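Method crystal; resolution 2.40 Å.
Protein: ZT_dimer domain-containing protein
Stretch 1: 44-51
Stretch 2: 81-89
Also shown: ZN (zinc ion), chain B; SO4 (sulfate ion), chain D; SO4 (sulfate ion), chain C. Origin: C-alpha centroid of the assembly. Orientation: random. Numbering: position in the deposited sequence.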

ATOM      1  N   MET A  44       5.907   6.219  -1.348  1.00 76.85           N
ATOM      2  CA  MET A  44       6.027   6.897  -0.036  1.00 71.92           C
ATOM      3  C   MET A  44       5.024   6.310   0.960  1.00 73.76           C
ATOM      4  O   MET A  44       4.018   5.714   0.531  1.00 75.59           O
ATOM      5  CB  MET A  44       5.798   8.404  -0.187  1.00 73.56           C
ATOM      6  CG  MET A  44       4.373   8.799  -0.543  1.00 74.36           C
ATOM      7  SD  MET A  44       4.229  10.579  -0.884  1.00 80.38           S
ATOM      8  CE  MET A  44       4.899  10.671  -2.542  1.00 80.28           C
ATOM      9  N   ASP A  45       5.312   6.469   2.250  1.00 73.19           N
ATOM     10  CA  ASP A  45       4.335   6.272   3.348  1.00 73.15           C
ATOM     11  C   ASP A  45       3.896   7.658   3.812  1.00 71.33           C
ATOM     12  O   ASP A  45       4.762   8.540   3.864  1.00 70.52           O
ATOM     13  CB  ASP A  45       4.942   5.480   4.505  1.00 75.43           C
ATOM     14  CG  ASP A  45       5.283   4.048   4.136  1.00 75.51           C
ATOM     15  OD1 ASP A  45       5.117   3.705   2.962  1.00 76.51           O
ATOM     16  OD2 ASP A  45       5.701   3.293   5.032  1.00 76.45           O
ATOM     17  N   ILE A  46       2.605   7.841   4.094  1.00 69.69           N
ATOM     18  CA  ILE A  46       2.096   9.034   4.830  1.00 69.78           C
ATOM     19  C   ILE A  46       1.343   8.540   6.062  1.00 68.20           C
ATOM     20  O   ILE A  46       0.864   7.398   6.053  1.00 71.18           O
ATOM     21  CB  ILE A  46       1.223   9.943   3.934  1.00 67.84           C
ATOM     22  CG1 ILE A  46      -0.040   9.231   3.443  1.00 66.58           C
ATOM     23  CG2 ILE A  46       2.043  10.511   2.784  1.00 66.28           C
ATOM     24  CD1 ILE A  46      -1.071  10.157   2.851  1.00 68.40           C
ATOM     25  N   GLU A  47       1.218   9.403   7.066  1.00 72.74           N
ATOM     26  CA  GLU A  47       0.371   9.176   8.258  1.00 73.21           C
ATOM     27  C   GLU A  47      -0.836  10.121   8.212  1.00 74.43           C
ATOM     28  O   GLU A  47      -0.680  11.293   7.802  1.00 74.31           O
ATOM     29  CB  GLU A  47       1.217   9.357   9.513  1.00 75.14           C
ATOM     30  CG  GLU A  47       2.239   8.260   9.681  1.00 76.24           C
ATOM     31  CD  GLU A  47       3.126   8.419  10.899  1.00 78.83           C
ATOM     32  OE1 GLU A  47       2.611   8.828  11.955  1.00 83.50           O
ATOM     33  OE2 GLU A  47       4.325   8.140  10.780  1.00 79.34           O
ATOM     34  N   VAL A  48      -2.004   9.616   8.610  1.00 78.13           N
ATOM     35  CA  VAL A  48      -3.250  10.424   8.755  1.00 76.49           C
ATOM     36  C   VAL A  48      -3.891  10.087  10.098  1.00 79.20           C
ATOM     37  O   VAL A  48      -3.598   9.016  10.674  1.00 77.03           O
ATOM     38  CB  VAL A  48      -4.225  10.198   7.585  1.00 77.45           C
ATOM     39  CG1 VAL A  48      -3.535  10.443   6.248  1.00 77.55           C
ATOM     40  CG2 VAL A  48      -4.869   8.817   7.618  1.00 76.05           C
ATOM     41  N   ASP A  49      -4.717  11.000  10.591  1.00 81.59           N
ATOM     42  CA  ASP A  49      -5.523  10.769  11.807  1.00 83.27           C
ATOM     43  C   ASP A  49      -6.079   9.343  11.698  1.00 80.11           C
ATOM     44  O   ASP A  49      -6.657   9.014  10.647  1.00 76.25           O
ATOM     45  CB  ASP A  49      -6.580  11.864  11.951  1.00 87.32           C
ATOM     46  CG  ASP A  49      -7.294  11.809  13.282  1.00 92.74           C
ATOM     47  OD1 ASP A  49      -7.978  10.807  13.519  1.00 96.22           O
ATOM     48  OD2 ASP A  49      -7.126  12.752  14.082  1.00101.54           O
ATOM     49  N   GLY A  50      -5.867   8.514  12.723  1.00 79.78           N
ATOM     50  CA  GLY A  50      -6.393   7.139  12.792  1.00 77.99           C
ATOM     51  C   GLY A  50      -7.904   7.102  12.627  1.00 80.56           C
ATOM     52  O   GLY A  50      -8.419   6.033  12.248  1.00 83.01           O
ATOM     53  N   LYS A  51      -8.598   8.214  12.902  1.00 81.62           N
ATOM     54  CA  LYS A  51     -10.085   8.301  12.844  1.00 84.28           C
ATOM     55  C   LYS A  51     -10.552   8.570  11.405  1.00 81.58           C
ATOM     56  O   LYS A  51     -11.757   8.424  11.155  1.00 86.51           O
ATOM     57  CB  LYS A  51     -10.627   9.362  13.811  1.00 85.61           C
ATOM     58  CG  LYS A  51     -10.593   8.986  15.286  1.00 87.81           C
ATOM     59  N   HIS A  81       1.283   4.629   0.546  1.00 75.22           N
ATOM     60  CA  HIS A  81       0.810   3.775   1.663  1.00 76.45           C
ATOM     61  C   HIS A  81       0.309   4.687   2.788  1.00 76.01           C
ATOM     62  O   HIS A  81       0.979   5.709   3.070  1.00 77.25           O
ATOM     63  CB  HIS A  81       1.929   2.811   2.059  1.00 80.86           C
ATOM     64  CG  HIS A  81       2.499   2.100   0.877  1.00 88.62           C
ATOM     65  ND1 HIS A  81       3.796   2.317   0.432  1.00 92.03           N
ATOM     66  CD2 HIS A  81       1.935   1.230   0.004  1.00 90.23           C
ATOM     67  CE1 HIS A  81       4.018   1.579  -0.635  1.00 92.13           C
ATOM     68  NE2 HIS A  81       2.888   0.904  -0.922  1.00 93.85           N
ATOM     69  N   VAL A  82      -0.856   4.376   3.359  1.00 73.80           N
ATOM     70  CA  VAL A  82      -1.494   5.203   4.429  1.00 74.78           C
ATOM     71  C   VAL A  82      -1.390   4.457   5.764  1.00 75.83           C
ATOM     72  O   VAL A  82      -1.725   3.262   5.803  1.00 76.90           O
ATOM     73  CB  VAL A  82      -2.949   5.551   4.070  1.00 75.77           C
ATOM     74  CG1 VAL A  82      -3.702   6.117   5.261  1.00 77.21           C
ATOM     75  CG2 VAL A  82      -3.007   6.509   2.885  1.00 76.26           C
ATOM     76  N   GLU A  83      -0.922   5.148   6.809  1.00 75.19           N
ATOM     77  CA  GLU A  83      -0.773   4.596   8.178  1.00 76.56           C
ATOM     78  C   GLU A  83      -1.442   5.528   9.179  1.00 76.13           C
ATOM     79  O   GLU A  83      -1.606   6.720   8.913  1.00 77.60           O
ATOM     80  CB  GLU A  83       0.696   4.466   8.572  1.00 78.85           C
ATOM     81  CG  GLU A  83       1.552   3.719   7.571  1.00 80.81           C
ATOM     82  CD  GLU A  83       3.034   3.856   7.865  1.00 84.68           C
ATOM     83  OE1 GLU A  83       3.372   4.270   8.984  1.00 88.31           O
ATOM     84  OE2 GLU A  83       3.849   3.551   6.975  1.00 86.70           O
ATOM     85  N   PRO A  84      -1.806   5.014  10.373  1.00 75.46           N
ATOM     86  CA  PRO A  84      -2.212   5.862  11.490  1.00 77.39           C
ATOM     87  C   PRO A  84      -1.061   6.726  12.024  1.00 78.67           C
ATOM     88  O   PRO A  84       0.081   6.288  11.968  1.00 80.39           O
ATOM     89  CB  PRO A  84      -2.640   4.882  12.595  1.00 77.34           C
ATOM     90  CG  PRO A  84      -2.804   3.548  11.891  1.00 79.16           C
ATOM     91  CD  PRO A  84      -1.839   3.585  10.722  1.00 76.94           C
ATOM     92  N   LEU A  85      -1.394   7.906  12.556  1.00 79.14           N
ATOM     93  CA  LEU A  85      -0.452   8.779  13.303  1.00 80.64           C
ATOM     94  C   LEU A  85       0.263   7.934  14.357  1.00 81.97           C
ATOM     95  O   LEU A  85      -0.440   7.348  15.213  1.00 84.18           O
ATOM     96  CB  LEU A  85      -1.217   9.922  13.980  1.00 83.43           C
ATOM     97  CG  LEU A  85      -1.753  11.014  13.057  1.00 83.58           C
ATOM     98  CD1 LEU A  85      -2.356  12.150  13.866  1.00 86.69           C
ATOM     99  CD2 LEU A  85      -0.663  11.544  12.138  1.00 82.85           C
ATOM    100  N   GLY A  86       1.595   7.891  14.287  1.00 83.27           N
ATOM    101  CA  GLY A  86       2.470   7.262  15.297  1.00 88.93           C
ATOM    102  C   GLY A  86       2.600   5.765  15.088  1.00 90.98           C
ATOM    103  O   GLY A  86       2.829   5.059  16.074  1.00 93.98           O
ATOM    104  N   ASN A  87       2.468   5.300  13.842  1.00 94.80           N
ATOM    105  CA  ASN A  87       2.485   3.860  13.469  1.00 97.07           C
ATOM    106  C   ASN A  87       3.865   3.265  13.786  1.00102.36           C
ATOM    107  O   ASN A  87       4.853   4.028  13.751  1.00 98.99           O
ATOM    108  CB  ASN A  87       2.123   3.679  11.991  1.00 92.55           C
ATOM    109  CG  ASN A  87       2.150   2.231  11.557  1.00 91.41           C
ATOM    110  OD1 ASN A  87       1.422   1.410  12.103  1.00 93.28           O
ATOM    111  ND2 ASN A  87       2.987   1.904  10.588  1.00 90.57           N
ATOM    112  N   VAL A  88       3.922   1.955  14.064  1.00110.26           N
ATOM    113  CA  VAL A  88       5.172   1.175  14.333  1.00116.23           C
ATOM    114  C   VAL A  88       5.434   0.221  13.152  1.00117.94           C
ATOM    115  O   VAL A  88       5.738  -0.962  13.393  1.00122.25           O
ATOM    116  CB  VAL A  88       5.059   0.423  15.675  1.00122.34           C
ATOM    117  CG1 VAL A  88       6.425   0.013  16.213  1.00125.67           C
ATOM    118  CG2 VAL A  88       4.297   1.235  16.716  1.00121.54           C
ATOM    119  N   GLU A  89       5.342   0.736  11.919  1.00119.70           N
ATOM    120  CA  GLU A  89       5.382  -0.028  10.635  1.00119.17           C
ATOM    121  C   GLU A  89       4.733  -1.409  10.812  1.00122.01           C
ATOM    122  O   GLU A  89       3.686  -1.707  10.216  1.00117.68           O
ATOM    123  CB  GLU A  89       6.820  -0.139  10.122  1.00118.12           C
ATOM    124  CG  GLU A  89       7.534   1.202   9.987  1.00114.53           C
ATOM    125  CD  GLU A  89       7.083   2.097   8.841  1.00107.71           C
ATOM    126  OE1 GLU A  89       5.866   2.173   8.581  1.00101.98           O
ATOM    127  OE2 GLU A  89       7.955   2.725   8.209  1.00100.81           O
TER
HETATM  128 ZN    ZN B 401       5.493   3.708   7.175  1.00 88.32          ZN
HETATM  129  S   SO4 D 403      -1.934   1.104   2.124  0.50 78.39           S
HETATM  130  O1  SO4 D 403      -1.584   1.097   0.727  0.50 79.67           O
HETATM  131  O2  SO4 D 403      -2.874   0.050   2.390  0.50 78.46           O
HETATM  132  O3  SO4 D 403      -0.748   0.900   2.910  0.50 78.69           O
HETATM  133  O4  SO4 D 403      -2.523   2.369   2.467  0.50 77.50           O
HETATM  134  S   SO4 C 403      -2.646   1.016   1.198  0.50 78.39           S
HETATM  135  O1  SO4 C 403      -1.426   0.297   1.456  0.50 79.67           O
HETATM  136  O2  SO4 C 403      -2.447   2.414   1.470  0.50 78.46           O
HETATM  137  O3  SO4 C 403      -3.016   0.842  -0.180  0.50 78.69           O
HETATM  138  O4  SO4 C 403      -3.693   0.509   2.041  0.50 77.50           O

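Strands 44-48 and 81-84 lie side by side as parallel neighbours in a sheet, their directions differing by 37°. The register pairs Asp-45 with His-81, Ile-46 with Val-82, and Glu-47 with Glu-83. Hydrogen bonds alternate between the strands as a parallel ladder requires: His-81 N donates to Met-44 O (2.9 Å), Ile-46 N to His-81 O (2.9 Å), Glu-83 N to Ile-46 O (3.0 Å), and Val-48 N to Glu-83 O (2.9 Å). A weak bond from Leu-85 N to Val-48 O (3.1 Å) carries the pairing just past the strand. Pro-84, which has no amide hydrogen, contributes a CA-H...O contact from its CA to Val-48 O (3.5 Å).

Side chains alternate between the two faces. On one, Ile-46 CG1 approaches Val-82 CG2 at 4.1 Å. Val-48, whose CA-to-CB bond points away from the other strand, still brings CG2 within 3.8 Å of Val-82 CG1; branched aliphatic residues suit extended backbone and offer methyl groups for packing.

The face carrying Asp-45, His-81, Glu-47 and Glu-83 is polar. Zinc is bound by Asp-45 OD2 (2.2 Å), Glu-83 OE2 (1.7 Å) and Glu-89 OE1 (2.1 Å), with one further ligand elsewhere in the structure. The cation explains how Asp-45 OD2 and Glu-83 OE2, both acidic oxygens, can sit 2.7 Å apart. The other carboxylate oxygen of Asp-45, OD1, accepts a hydrogen bond from His-81 ND1 (3.2 Å) at the edge of the imidazole, so one short side chain serves both metal and ring.

Glu-47 is long enough to reach the type II turn from Pro-84 to Asn-87, where its OE1 accepts a hydrogen bond from Gly-86 N (2.7 Å, 169°). Leu-85 and Gly-86 take the second and third turn positions; the positive phi of Gly-86, 83°, by itself favours glycine. The contact buries 649 Å², both sides summed; Glu-47, itself buried, has the most area covered by the other stretch, while Leu-85, though exposed, lends CD2 to a contact with Glu-47 CB at 3.9 Å.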